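Local atomic coordinates of triosephosphate isomerase (Trichomonas vaginalis, PDB entry 4O4V), a protein that probably catalyses the interconversion of D-glyceraldehyde 3-phosphate and dihydroxyacetone phosphate in glycolysis and gluconeogenesis, working as a homodimer. Residues A[62-70]-A[103-114]; A[77-85]-A[113-121]. All coordinates share one frame; numbering follows the deposited sequence. Where two conformers were deposited one is given.

Interaction 1. Residues A[62-70]-A[103-114]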
ATOM      1  N   ALA A  62      -1.855  -6.898   9.276  1.00  6.50           N
ATOM      2  CA  ALA A  62      -1.714  -5.852   8.275  1.00  6.75           C
ATOM      3  C   ALA A  62      -2.641  -4.690   8.542  1.00  5.80           C
ATOM      4  O   ALA A  62      -3.595  -4.788   9.332  1.00  6.62           O
ATOM      5  CB  ALA A  62      -1.989  -6.420   6.888  1.00  8.01           C
ATOM      6  N   GLU A  63      -2.399  -3.572   7.880  1.00  6.45           N
ATOM      7  CA  GLU A  63      -3.195  -2.356   8.027  1.00  6.77           C
ATOM      8  C   GLU A  63      -4.201  -2.154   6.890  1.00  6.72           C
ATOM      9  O   GLU A  63      -5.017  -1.229   6.928  1.00  7.33           O
ATOM     10  CB  GLU A  63      -2.311  -1.112   8.139  1.00  6.39           C
ATOM     11  CG  GLU A  63      -1.514  -1.056   9.459  1.00  6.60           C
ATOM     12  CD  GLU A  63      -0.657   0.186   9.585  1.00  6.79           C
ATOM     13  OE1 GLU A  63      -0.900   1.183   8.892  1.00  7.76           O
ATOM     14  OE2 GLU A  63       0.305   0.156  10.427  1.00  7.30           O
ATOM     15  N   ASN A  64      -4.128  -3.021   5.890  1.00  6.61           N
ATOM     16  CA  ASN A  64      -4.960  -2.985   4.689  1.00  7.23           C
ATOM     17  C   ASN A  64      -4.616  -4.225   3.867  1.00  7.25           C
ATOM     18  O   ASN A  64      -3.534  -4.791   4.046  1.00  7.71           O
ATOM     19  CB  ASN A  64      -4.668  -1.724   3.864  1.00  7.55           C
ATOM     20  CG  ASN A  64      -5.558  -1.579   2.663  1.00  7.95           C
ATOM     21  OD1 ASN A  64      -6.739  -1.850   2.735  1.00  8.80           O
ATOM     22  ND2 ASN A  64      -4.969  -1.149   1.544  1.00  9.64           N
ATOM     23  N   VAL A  65      -5.479  -4.580   2.922  1.00  7.24           N
ATOM     24  CA  VAL A  65      -5.182  -5.582   1.889  1.00  8.20           C
ATOM     25  C   VAL A  65      -5.960  -5.194   0.650  1.00  8.20           C
ATOM     26  O   VAL A  65      -6.931  -4.430   0.714  1.00  9.78           O
ATOM     27  CB  VAL A  65      -5.585  -7.022   2.295  1.00  9.64           C
ATOM     28  CG1 VAL A  65      -4.886  -7.486   3.524  1.00 12.96           C
ATOM     29  CG2 VAL A  65      -7.074  -7.171   2.483  1.00 11.12           C
ATOM     30  N   PHE A  66      -5.567  -5.716  -0.504  1.00  8.83           N
ATOM     31  CA  PHE A  66      -6.328  -5.498  -1.729  1.00  8.45           C
ATOM     32  C   PHE A  66      -7.447  -6.553  -1.878  1.00  8.34           C
ATOM     33  O   PHE A  66      -7.641  -7.383  -1.016  1.00  9.57           O
ATOM     34  CB  PHE A  66      -5.347  -5.464  -2.926  1.00  8.84           C
ATOM     35  CG  PHE A  66      -5.948  -4.968  -4.200  1.00  9.12           C
ATOM     36  CD1 PHE A  66      -6.510  -3.710  -4.306  1.00  9.99           C
ATOM     37  CD2 PHE A  66      -5.952  -5.778  -5.335  1.00  9.33           C
ATOM     38  CE1 PHE A  66      -7.055  -3.275  -5.484  1.00 10.29           C
ATOM     39  CE2 PHE A  66      -6.504  -5.337  -6.500  1.00  9.99           C
ATOM     40  CZ  PHE A  66      -7.057  -4.113  -6.588  1.00 10.56           C
ATOM     41  N   THR A  67      -8.219  -6.477  -2.963  1.00  9.85           N
ATOM     42  CA  THR A  67      -9.399  -7.324  -3.185  1.00  9.48           C
ATOM     43  C   THR A  67      -9.134  -8.605  -3.967  1.00 10.31           C
ATOM     44  O   THR A  67     -10.036  -9.424  -4.116  1.00 11.73           O
ATOM     45  CB  THR A  67     -10.424  -6.551  -3.987  1.00 10.63           C
ATOM     46  OG1 THR A  67      -9.742  -5.995  -5.108  1.00 11.50           O
ATOM     47  CG2 THR A  67     -11.103  -5.449  -3.159  1.00 11.68           C
ATOM     48  N   LYS A  68      -7.932  -8.777  -4.487  1.00  9.96           N
ATOM     49  CA  LYS A  68      -7.595  -9.881  -5.380  1.00 10.89           C
ATOM     50  C   LYS A  68      -6.388 -10.650  -4.859  1.00 10.25           C
ATOM     51  O   LYS A  68      -5.611 -10.094  -4.082  1.00 10.42           O
ATOM     52  CB  LYS A  68      -7.265  -9.303  -6.766  1.00 12.40           C
ATOM     53  CG  LYS A  68      -8.388  -8.487  -7.403  1.00 15.82           C
ATOM     54  CD  LYS A  68      -9.592  -9.315  -7.795  1.00 20.80           C
ATOM     55  CE  LYS A  68     -10.599  -8.451  -8.553  1.00 27.13           C
ATOM     56  NZ  LYS A  68     -11.795  -9.208  -8.994  1.00 35.43           N
ATOM     57  N   PRO A  69      -6.158 -11.886  -5.328  1.00 11.06           N
ATOM     58  CA  PRO A  69      -5.015 -12.668  -4.813  1.00 10.63           C
ATOM     59  C   PRO A  69      -3.645 -12.185  -5.265  1.00  9.73           C
ATOM     60  O   PRO A  69      -2.659 -12.378  -4.558  1.00 10.01           O
ATOM     61  CB  PRO A  69      -5.275 -14.084  -5.337  1.00 12.67           C
ATOM     62  CG  PRO A  69      -6.154 -13.872  -6.502  1.00 15.22           C
ATOM     63  CD  PRO A  69      -7.038 -12.697  -6.177  1.00 11.64           C
ATOM     64  N   ASN A  70      -3.591 -11.580  -6.451  1.00  9.52           N
ATOM     65  CA  ASN A  70      -2.369 -11.198  -7.141  1.00  9.10           C
ATOM     66  C   ASN A  70      -2.779 -10.596  -8.446  1.00 10.43           C
ATOM     67  O   ASN A  70      -3.949 -10.714  -8.841  1.00 12.72           O
ATOM     68  CB  ASN A  70      -1.417 -12.398  -7.396  1.00 10.28           C
ATOM     69  CG  ASN A  70      -1.959 -13.406  -8.342  1.00 12.24           C
ATOM     70  OD1 ASN A  70      -2.948 -14.058  -8.060  1.00 15.49           O
ATOM     71  ND2 ASN A  70      -1.298 -13.573  -9.466  1.00 15.41           N
ATOM     72  N   GLU A 103     -11.401   5.170  -0.103  1.00 10.34           N
ATOM     73  CA  GLU A 103     -11.979   3.831  -0.172  1.00 11.12           C
ATOM     74  C   GLU A 103     -13.453   3.874   0.154  1.00 10.40           C
ATOM     75  O   GLU A 103     -13.830   4.336   1.240  1.00 12.91           O
ATOM     76  CB  GLU A 103     -11.249   2.883   0.776  1.00 10.55           C
ATOM     77  CG  GLU A 103      -9.774   2.674   0.391  1.00 10.73           C
ATOM     78  CD  GLU A 103      -9.064   1.559   1.160  1.00 13.56           C
ATOM     79  OE1 GLU A 103      -9.681   1.062   2.127  1.00 19.63           O
ATOM     80  OE2 GLU A 103      -7.904   1.263   0.822  1.00 15.51           O
ATOM     81  N   ASP A 104     -14.285   3.369  -0.756  1.00 10.57           N
ATOM     82  CA  ASP A 104     -15.731   3.358  -0.548  1.00 11.22           C
ATOM     83  C   ASP A 104     -16.243   2.037   0.002  1.00 10.50           C
ATOM     84  O   ASP A 104     -15.515   1.056   0.100  1.00 10.50           O
ATOM     85  CB  ASP A 104     -16.520   3.841  -1.776  1.00 12.73           C
ATOM     86  CG  ASP A 104     -16.483   2.910  -2.963  1.00 15.44           C
ATOM     87  OD1 ASP A 104     -16.216   1.703  -2.863  1.00 15.52           O
ATOM     88  OD2 ASP A 104     -16.822   3.419  -4.060  1.00 19.75           O
ATOM     89  N   ASP A 105     -17.522   2.019   0.374  1.00 10.76           N
ATOM     90  CA  ASP A 105     -18.107   0.858   1.033  1.00 11.58           C
ATOM     91  C   ASP A 105     -18.116  -0.374   0.123  1.00 12.33           C
ATOM     92  O   ASP A 105     -17.971  -1.497   0.612  1.00 12.70           O
ATOM     93  CB  ASP A 105     -19.530   1.154   1.532  1.00 13.04           C
ATOM     94  CG  ASP A 105     -19.545   2.112   2.718  1.00 14.54           C
ATOM     95  OD1 ASP A 105     -19.086   1.731   3.816  1.00 13.44           O
ATOM     96  OD2 ASP A 105     -20.051   3.242   2.565  1.00 20.37           O
ATOM     97  N   GLU A 106     -18.296  -0.198  -1.181  1.00 11.19           N
ATOM     98  CA  GLU A 106     -18.295  -1.344  -2.092  1.00 12.28           C
ATOM     99  C   GLU A 106     -16.908  -2.002  -2.138  1.00 11.39           C
ATOM    100  O   GLU A 106     -16.779  -3.223  -2.107  1.00 11.97           O
ATOM    101  CB  GLU A 106     -18.725  -0.898  -3.487  1.00 15.31           C
ATOM    102  N   PHE A 107     -15.853  -1.203  -2.221  1.00 10.81           N
ATOM    103  CA  PHE A 107     -14.476  -1.700  -2.227  1.00 10.07           C
ATOM    104  C   PHE A 107     -14.206  -2.434  -0.917  1.00  9.17           C
ATOM    105  O   PHE A 107     -13.604  -3.511  -0.906  1.00  9.60           O
ATOM    106  CB  PHE A 107     -13.552  -0.475  -2.404  1.00 10.49           C
ATOM    107  CG  PHE A 107     -12.095  -0.757  -2.666  1.00  9.88           C
ATOM    108  CD1 PHE A 107     -11.662  -1.793  -3.486  1.00 12.82           C
ATOM    109  CD2 PHE A 107     -11.152   0.140  -2.173  1.00 11.48           C
ATOM    110  CE1 PHE A 107     -10.283  -1.952  -3.766  1.00 12.11           C
ATOM    111  CE2 PHE A 107      -9.786   0.022  -2.464  1.00 11.07           C
ATOM    112  CZ  PHE A 107      -9.351  -1.029  -3.269  1.00 11.55           C
ATOM    113  N   LEU A 108     -14.621  -1.852   0.200  1.00  9.54           N
ATOM    114  CA  LEU A 108     -14.368  -2.427   1.515  1.00  9.22           C
ATOM    115  C   LEU A 108     -15.126  -3.734   1.729  1.00  9.60           C
ATOM    116  O   LEU A 108     -14.592  -4.676   2.318  1.00 10.03           O
ATOM    117  CB  LEU A 108     -14.702  -1.417   2.608  1.00  9.51           C
ATOM    118  CG  LEU A 108     -13.777  -0.201   2.606  1.00  9.26           C
ATOM    119  CD1 LEU A 108     -14.326   0.896   3.522  1.00 11.53           C
ATOM    120  CD2 LEU A 108     -12.388  -0.563   2.999  1.00 10.96           C
ATOM    121  N   ALA A 109     -16.371  -3.805   1.281  1.00  9.56           N
ATOM    122  CA  ALA A 109     -17.121  -5.045   1.367  1.00 11.34           C
ATOM    123  C   ALA A 109     -16.425  -6.141   0.554  1.00  9.73           C
ATOM    124  O   ALA A 109     -16.352  -7.287   1.026  1.00 11.14           O
ATOM    125  CB  ALA A 109     -18.548  -4.810   0.899  1.00 11.69           C
ATOM    126  N   ALA A 110     -15.903  -5.806  -0.623  1.00 10.53           N
ATOM    127  CA  ALA A 110     -15.207  -6.780  -1.431  1.00 11.22           C
ATOM    128  C   ALA A 110     -13.951  -7.250  -0.694  1.00 10.05           C
ATOM    129  O   ALA A 110     -13.615  -8.436  -0.726  1.00 10.33           O
ATOM    130  CB  ALA A 110     -14.869  -6.202  -2.790  1.00 10.78           C
ATOM    131  N   LYS A 111     -13.227  -6.350  -0.031  1.00  9.16           N
ATOM    132  CA  LYS A 111     -12.046  -6.731   0.757  1.00  9.60           C
ATOM    133  C   LYS A 111     -12.411  -7.649   1.914  1.00  9.48           C
ATOM    134  O   LYS A 111     -11.722  -8.657   2.176  1.00  9.81           O
ATOM    135  CB  LYS A 111     -11.342  -5.492   1.311  1.00  9.00           C
ATOM    136  CG  LYS A 111     -10.670  -4.645   0.275  1.00  9.81           C
ATOM    137  CD  LYS A 111      -9.953  -3.445   0.875  1.00  9.16           C
ATOM    138  CE  LYS A 111      -9.286  -2.639  -0.229  1.00 10.36           C
ATOM    139  NZ  LYS A 111      -8.306  -1.679   0.320  1.00  9.75           N
ATOM    140  N   ALA A 112     -13.488  -7.338   2.616  1.00  9.19           N
ATOM    141  CA  ALA A 112     -13.882  -8.155   3.755  1.00  9.12           C
ATOM    142  C   ALA A 112     -14.239  -9.574   3.308  1.00  9.34           C
ATOM    143  O   ALA A 112     -13.802 -10.543   3.925  1.00  9.58           O
ATOM    144  CB  ALA A 112     -15.078  -7.529   4.470  1.00  9.50           C
ATOM    145  N   LYS A 113     -15.019  -9.693   2.234  1.00  9.59           N
ATOM    146  CA  LYS A 113     -15.391 -11.000   1.726  1.00  9.48           C
ATOM    147  C   LYS A 113     -14.144 -11.775   1.305  1.00  9.27           C
ATOM    148  O   LYS A 113     -13.997 -12.958   1.652  1.00  9.90           O
ATOM    149  CB  LYS A 113     -16.336 -10.842   0.550  1.00 11.08           C
ATOM    150  CG  LYS A 113     -16.806 -12.160  -0.075  1.00 12.77           C
ATOM    151  CD  LYS A 113     -17.841 -11.936  -1.182  1.00 15.55           C
ATOM    152  CE  LYS A 113     -18.388 -13.235  -1.793  1.00 16.77           C
ATOM    153  NZ  LYS A 113     -17.365 -13.960  -2.547  1.00 17.79           N
ATOM    154  N   PHE A 114     -13.270 -11.147   0.529  1.00  9.69           N
ATOM    155  CA  PHE A 114     -12.087 -11.824   0.012  1.00 10.15           C
ATOM    156  C   PHE A 114     -11.156 -12.240   1.141  1.00  8.86           C
ATOM    157  O   PHE A 114     -10.669 -13.374   1.160  1.00 10.21           O
ATOM    158  CB  PHE A 114     -11.357 -10.944  -0.999  1.00 10.25           C
ATOM    159  CG  PHE A 114     -10.196 -11.627  -1.625  1.00 10.18           C
ATOM    160  CD1 PHE A 114     -10.393 -12.571  -2.578  1.00 12.28           C
ATOM    161  CD2 PHE A 114      -8.889 -11.329  -1.230  1.00 10.84           C
ATOM    162  CE1 PHE A 114      -9.323 -13.246  -3.136  1.00 13.15           C
ATOM    163  CE2 PHE A 114      -7.836 -11.992  -1.798  1.00 12.79           C
ATOM    164  CZ  PHE A 114      -8.056 -12.944  -2.734  1.00 14.31           C
TER
HETATM  165  O   HOH W   1      -8.894  -0.614   4.110  1.00  8.77           O
HETATM  166  O   HOH W   2      -6.075  -0.890  -1.308  1.00 11.00           O

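Interaction 2. Residues A[77-85]-A[113-121]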
ATOM      1  N   VAL A  77      -0.572  -4.881  -1.906  1.00  6.78           N
ATOM      2  CA  VAL A  77      -0.215  -6.120  -1.208  1.00  7.43           C
ATOM      3  C   VAL A  77      -1.474  -6.927  -0.996  1.00  7.73           C
ATOM      4  O   VAL A  77      -2.537  -6.378  -0.713  1.00  8.31           O
ATOM      5  CB  VAL A  77       0.491  -5.806   0.133  1.00  7.17           C
ATOM      6  CG1 VAL A  77       0.723  -7.061   0.959  1.00  8.46           C
ATOM      7  CG2 VAL A  77       1.819  -5.099  -0.155  1.00  9.35           C
ATOM      8  N   THR A  78      -1.379  -8.237  -1.194  1.00  7.23           N
ATOM      9  CA  THR A  78      -2.558  -9.098  -1.211  1.00  7.49           C
ATOM     10  C   THR A  78      -2.552 -10.105  -0.064  1.00  7.63           C
ATOM     11  O   THR A  78      -1.527 -10.400   0.579  1.00  8.10           O
ATOM     12  CB  THR A  78      -2.654  -9.824  -2.532  1.00  8.05           C
ATOM     13  OG1 THR A  78      -1.567 -10.761  -2.608  1.00  9.25           O
ATOM     14  CG2 THR A  78      -2.626  -8.867  -3.713  1.00  8.78           C
ATOM     15  N   VAL A  79      -3.734 -10.658   0.191  1.00  8.01           N
ATOM     16  CA  VAL A  79      -3.944 -11.641   1.250  1.00  8.50           C
ATOM     17  C   VAL A  79      -2.964 -12.813   1.198  1.00  8.36           C
ATOM     18  O   VAL A  79      -2.336 -13.120   2.213  1.00  9.09           O
ATOM     19  CB  VAL A  79      -5.404 -12.093   1.299  1.00  9.63           C
ATOM     20  CG1 VAL A  79      -5.579 -13.331   2.189  1.00 10.91           C
ATOM     21  CG2 VAL A  79      -6.302 -10.947   1.791  1.00 10.99           C
ATOM     22  N   PRO A  80      -2.790 -13.472   0.039  1.00  9.06           N
ATOM     23  CA  PRO A  80      -1.848 -14.611   0.053  1.00  9.56           C
ATOM     24  C   PRO A  80      -0.425 -14.209   0.454  1.00  8.88           C
ATOM     25  O   PRO A  80       0.288 -14.999   1.059  1.00  9.46           O
ATOM     26  CB  PRO A  80      -1.897 -15.128  -1.389  1.00 12.00           C
ATOM     27  CG  PRO A  80      -3.238 -14.625  -1.942  1.00 16.09           C
ATOM     28  CD  PRO A  80      -3.517 -13.365  -1.243  1.00  9.98           C
ATOM     29  N   MET A  81       0.004 -13.002   0.092  1.00  8.26           N
ATOM     30  CA  MET A  81       1.369 -12.579   0.411  1.00  7.91           C
ATOM     31  C   MET A  81       1.528 -12.493   1.925  1.00  8.19           C
ATOM     32  O   MET A  81       2.518 -12.955   2.495  1.00  8.88           O
ATOM     33  CB  MET A  81       1.673 -11.228  -0.205  1.00  8.09           C
ATOM     34  CG  MET A  81       1.589 -11.142  -1.712  1.00  7.69           C
ATOM     35  SD  MET A  81       1.811  -9.427  -2.229  1.00  7.77           S
ATOM     36  CE  MET A  81       1.423  -9.570  -3.983  1.00  8.80           C
ATOM     37  N   ILE A  82       0.565 -11.865   2.577  1.00  7.86           N
ATOM     38  CA  ILE A  82       0.558 -11.700   4.022  1.00  8.47           C
ATOM     39  C   ILE A  82       0.473 -13.061   4.703  1.00  8.80           C
ATOM     40  O   ILE A  82       1.231 -13.348   5.636  1.00  8.71           O
ATOM     41  CB  ILE A  82      -0.599 -10.768   4.412  1.00  9.24           C
ATOM     42  CG1 ILE A  82      -0.351  -9.345   3.873  1.00  9.48           C
ATOM     43  CG2 ILE A  82      -0.829 -10.752   5.915  1.00 11.60           C
ATOM     44  CD1 ILE A  82      -1.637  -8.553   3.737  1.00 12.43           C
ATOM     45  N   LYS A  83      -0.422 -13.911   4.236  1.00  8.51           N
ATOM     46  CA  LYS A  83      -0.580 -15.236   4.819  1.00  9.19           C
ATOM     47  C   LYS A  83       0.687 -16.062   4.666  1.00  9.10           C
ATOM     48  O   LYS A  83       0.945 -16.947   5.496  1.00 10.88           O
ATOM     49  CB  LYS A  83      -1.752 -15.969   4.193  1.00 10.86           C
ATOM     50  CG  LYS A  83      -3.106 -15.402   4.539  1.00 12.38           C
ATOM     51  CD  LYS A  83      -4.195 -16.303   4.016  1.00 20.28           C
ATOM     52  CE  LYS A  83      -4.316 -17.590   4.864  1.00 27.33           C
ATOM     53  NZ  LYS A  83      -4.713 -17.361   6.277  1.00 36.68           N
ATOM     54  N   SER A  84       1.498 -15.811   3.646  1.00  8.77           N
ATOM     55  CA  SER A  84       2.683 -16.627   3.427  1.00  9.95           C
ATOM     56  C   SER A  84       3.738 -16.396   4.499  1.00 10.52           C
ATOM     57  O   SER A  84       4.654 -17.219   4.643  1.00 12.69           O
ATOM     58  CB  SER A  84       3.256 -16.401   2.016  1.00 10.17           C
ATOM     59  OG  SER A  84       4.031 -15.204   1.880  1.00 10.52           O
ATOM     60  N   PHE A  85       3.631 -15.322   5.269  1.00  9.82           N
ATOM     61  CA  PHE A  85       4.471 -15.095   6.441  1.00 10.68           C
ATOM     62  C   PHE A  85       3.843 -15.646   7.717  1.00 12.06           C
ATOM     63  O   PHE A  85       4.472 -15.583   8.765  1.00 14.37           O
ATOM     64  CB  PHE A  85       4.771 -13.600   6.618  1.00 11.21           C
ATOM     65  CG  PHE A  85       5.689 -13.052   5.575  1.00  9.99           C
ATOM     66  CD1 PHE A  85       7.055 -13.075   5.752  1.00 11.58           C
ATOM     67  CD2 PHE A  85       5.196 -12.555   4.384  1.00 11.38           C
ATOM     68  CE1 PHE A  85       7.909 -12.576   4.766  1.00 11.71           C
ATOM     69  CE2 PHE A  85       6.031 -12.057   3.415  1.00 10.82           C
ATOM     70  CZ  PHE A  85       7.383 -12.070   3.597  1.00 11.44           C
ATOM     71  N   LYS A 113     -15.019  -9.693   2.234  1.00  9.59           N
ATOM     72  CA  LYS A 113     -15.391 -11.000   1.726  1.00  9.48           C
ATOM     73  C   LYS A 113     -14.144 -11.775   1.305  1.00  9.27           C
ATOM     74  O   LYS A 113     -13.997 -12.958   1.652  1.00  9.90           O
ATOM     75  CB  LYS A 113     -16.336 -10.842   0.550  1.00 11.08           C
ATOM     76  CG  LYS A 113     -16.806 -12.160  -0.075  1.00 12.77           C
ATOM     77  CD  LYS A 113     -17.841 -11.936  -1.182  1.00 15.55           C
ATOM     78  CE  LYS A 113     -18.388 -13.235  -1.793  1.00 16.77           C
ATOM     79  NZ  LYS A 113     -17.365 -13.960  -2.547  1.00 17.79           N
ATOM     80  N   PHE A 114     -13.270 -11.147   0.529  1.00  9.69           N
ATOM     81  CA  PHE A 114     -12.087 -11.824   0.012  1.00 10.15           C
ATOM     82  C   PHE A 114     -11.156 -12.240   1.141  1.00  8.86           C
ATOM     83  O   PHE A 114     -10.669 -13.374   1.160  1.00 10.21           O
ATOM     84  CB  PHE A 114     -11.357 -10.944  -0.999  1.00 10.25           C
ATOM     85  CG  PHE A 114     -10.196 -11.627  -1.625  1.00 10.18           C
ATOM     86  CD1 PHE A 114     -10.393 -12.571  -2.578  1.00 12.28           C
ATOM     87  CD2 PHE A 114      -8.889 -11.329  -1.230  1.00 10.84           C
ATOM     88  CE1 PHE A 114      -9.323 -13.246  -3.136  1.00 13.15           C
ATOM     89  CE2 PHE A 114      -7.836 -11.992  -1.798  1.00 12.79           C
ATOM     90  CZ  PHE A 114      -8.056 -12.944  -2.734  1.00 14.31           C
ATOM     91  N   ALA A 115     -10.942 -11.353   2.109  1.00  8.98           N
ATOM     92  CA  ALA A 115     -10.057 -11.688   3.228  1.00  8.67           C
ATOM     93  C   ALA A 115     -10.609 -12.888   4.024  1.00  8.41           C
ATOM     94  O   ALA A 115      -9.886 -13.863   4.298  1.00  9.64           O
ATOM     95  CB  ALA A 115      -9.864 -10.492   4.121  1.00  8.82           C
ATOM     96  N   LEU A 116     -11.889 -12.820   4.380  1.00  8.74           N
ATOM     97  CA  LEU A 116     -12.507 -13.874   5.201  1.00  9.01           C
ATOM     98  C   LEU A 116     -12.545 -15.196   4.461  1.00  9.93           C
ATOM     99  O   LEU A 116     -12.233 -16.250   5.052  1.00 11.97           O
ATOM    100  CB  LEU A 116     -13.895 -13.456   5.655  1.00  8.87           C
ATOM    101  CG  LEU A 116     -13.898 -12.337   6.691  1.00  8.94           C
ATOM    102  CD1 LEU A 116     -15.261 -11.716   6.788  1.00  9.32           C
ATOM    103  CD2 LEU A 116     -13.399 -12.811   8.051  1.00  9.49           C
ATOM    104  N   GLU A 117     -12.894 -15.184   3.172  1.00 10.24           N
ATOM    105  CA  GLU A 117     -12.997 -16.450   2.468  1.00 11.87           C
ATOM    106  C   GLU A 117     -11.633 -17.066   2.248  1.00 12.77           C
ATOM    107  O   GLU A 117     -11.543 -18.275   1.982  1.00 15.24           O
ATOM    108  CB  GLU A 117     -13.857 -16.316   1.201  1.00 15.99           C
ATOM    109  CG  GLU A 117     -13.196 -15.664   0.103  1.00 14.95           C
ATOM    110  CD  GLU A 117     -14.150 -15.160  -0.993  1.00 17.79           C
ATOM    111  OE1 GLU A 117     -15.388 -15.308  -0.895  1.00 16.93           O
ATOM    112  OE2 GLU A 117     -13.630 -14.582  -1.959  1.00 21.10           O
ATOM    113  N   ASN A 118     -10.560 -16.296   2.401  1.00 11.81           N
ATOM    114  CA  ASN A 118      -9.187 -16.789   2.278  1.00 13.78           C
ATOM    115  C   ASN A 118      -8.487 -16.970   3.623  1.00 13.85           C
ATOM    116  O   ASN A 118      -7.269 -17.052   3.687  1.00 18.06           O
ATOM    117  CB  ASN A 118      -8.378 -15.873   1.351  1.00 14.19           C
ATOM    118  CG  ASN A 118      -8.717 -16.090  -0.096  1.00 15.41           C
ATOM    119  OD1 ASN A 118      -8.097 -16.944  -0.748  1.00 21.37           O
ATOM    120  ND2 ASN A 118      -9.708 -15.391  -0.616  1.00 13.42           N
ATOM    121  N   GLY A 119      -9.265 -17.032   4.693  1.00 13.86           N
ATOM    122  CA  GLY A 119      -8.760 -17.436   5.995  1.00 16.31           C
ATOM    123  C   GLY A 119      -8.148 -16.356   6.871  1.00 14.92           C
ATOM    124  O   GLY A 119      -7.472 -16.684   7.836  1.00 18.26           O
ATOM    125  N   MET A 120      -8.362 -15.083   6.530  0.54 11.75           N
ATOM    126  CA  MET A 120      -8.014 -13.956   7.381  0.54 10.98           C
ATOM    127  C   MET A 120      -9.073 -13.719   8.411  0.54 10.31           C
ATOM    128  O   MET A 120     -10.233 -14.106   8.285  0.54  9.27           O
ATOM    129  CB  MET A 120      -7.903 -12.683   6.577  0.54 12.74           C
ATOM    130  CG  MET A 120      -6.872 -12.764   5.510  0.54 11.72           C
ATOM    131  SD  MET A 120      -5.189 -12.937   6.117  0.54 17.01           S
ATOM    132  CE  MET A 120      -4.849 -11.389   6.943  0.54 16.57           C
ATOM    133  N   LYS A 121      -8.645 -12.997   9.421  1.00  9.72           N
ATOM    134  CA  LYS A 121      -9.522 -12.334  10.361  1.00  8.76           C
ATOM    135  C   LYS A 121      -9.425 -10.842  10.147  1.00  8.16           C
ATOM    136  O   LYS A 121      -8.360 -10.351   9.740  1.00  8.90           O
ATOM    137  CB  LYS A 121      -9.106 -12.681  11.789  1.00 10.03           C
ATOM    138  CG  LYS A 121      -9.122 -14.177  12.084  1.00 12.41           C
ATOM    139  CD  LYS A 121      -8.634 -14.476  13.501  1.00 14.57           C
ATOM    140  CE  LYS A 121      -8.676 -15.977  13.826  1.00 20.28           C
ATOM    141  NZ  LYS A 121      -8.482 -16.181  15.279  1.00 22.06           N
TER

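Interaction 1. Residues A[62-70]-A[103-114]
Lys111 runs from helix 105-117 along the loop 62-70 and delivers its ammonium group to Asn64. From CB the chain is fully extended, every torsion past CG near 180°. Lys111 CG lies 3.6 Å from Thr67 CG2; CD and CE then pass Val65 O, while CE also sits over one face of the Phe107 ring, so the methylenes are packed on the way to a buried ammonium group. At the tip, Lys111 NZ donates to Asn64 OD1 at 2.9 Å, in the carbonyl plane and on a lone pair (C=O...N 118°), and makes a weak bond to Val65 O. Lys111 NZ also forms a salt bridge with Glu103 OE2 at 3.0 Å, meeting that oxygen from above the carboxylate plane; the same OE2 is paired with Arg97. One water accepts from NZ and from Asn64 ND2, and a second donates to Asn64 OD1 and Glu103 OE1. This network belongs to the TIM barrel, where the loop leaving strand 59-62 meets the helix that precedes strand 121-126. Asn64 also packs on Gly75 of the second subunit. Farther out, Phe66 CE1 comes to the edge of the Phe107 ring, in its plane, 3.9 Å from Phe107 CE1. Thr67 wedges its methyl between Phe107, Ala110 and Lys111. Phe114, its CG anti to the backbone N (chi1 -176°), lays one ring face under Thr67 O, which stands 3.3 Å from Phe114 CG, and reaches Pro69 CD with Phe114 CZ at 3.6 Å.

Interaction 2. Residues A[77-85]-A[113-121]
The C-terminal end of helix 105-117, closed by a Schellman motif, packs against the short helix 79-83 on the outside of the TIM barrel. Gly119, at positive phi, is the C' residue: Met120 N bonds to Ala115 O and Gly119 N to Leu116 O, and the chain then turns into strand 121-126. Val79 points into this turn and uses both branches. Val79 CG1, anti to the backbone N (chi1 168°), meets Met120 CG at 3.6 Å and Asn118 CB at 3.9 Å; CG2 faces Ala115 and the CD2-CE2 side of the Phe114 ring. Asn118 ND2 lies over one face of that ring while donating to Phe114 O at 2.9 Å, a bond that fixes the amide just past the helix end. Met120, modelled in two conformers, curls back in the one described and slides antiparallel to Lys83; in this conformer alone Met120 SD lies 3.6 Å from Lys83 CG. On the far side of helix 79-83, Met81 and Ser84 meet the second subunit. Lys83 CD and CE each lie 3.2 Å from Asn118 O, and the bends at chi3 (74°) and chi4 (63°) turn CE and then NZ back to Gly119 O, where Lys83 NZ makes a weak hydrogen bond.

How the interactions relate
Both contacts use helix 105-117 of the TIM barrel, and their centres lie 10 Å apart on the same side of the chain's centre. Along the chain the order is 62-70, 77-85, 103-114, 113-121, so the segments alternate: the loop and the short helix after strand 59-62 pack successively along one helix, with Phe114 touching both early segments. The two early segments also join each other directly, through probable hydrogen bonds from Phe66 N to Val77 O and between Pro69 O and Thr78 OG1, and through packing of Val65 on Ile82. Segments 62-70 and 77-85 each touch the second subunit as well as helix 105-117, which places both contacts close to the dimer interface.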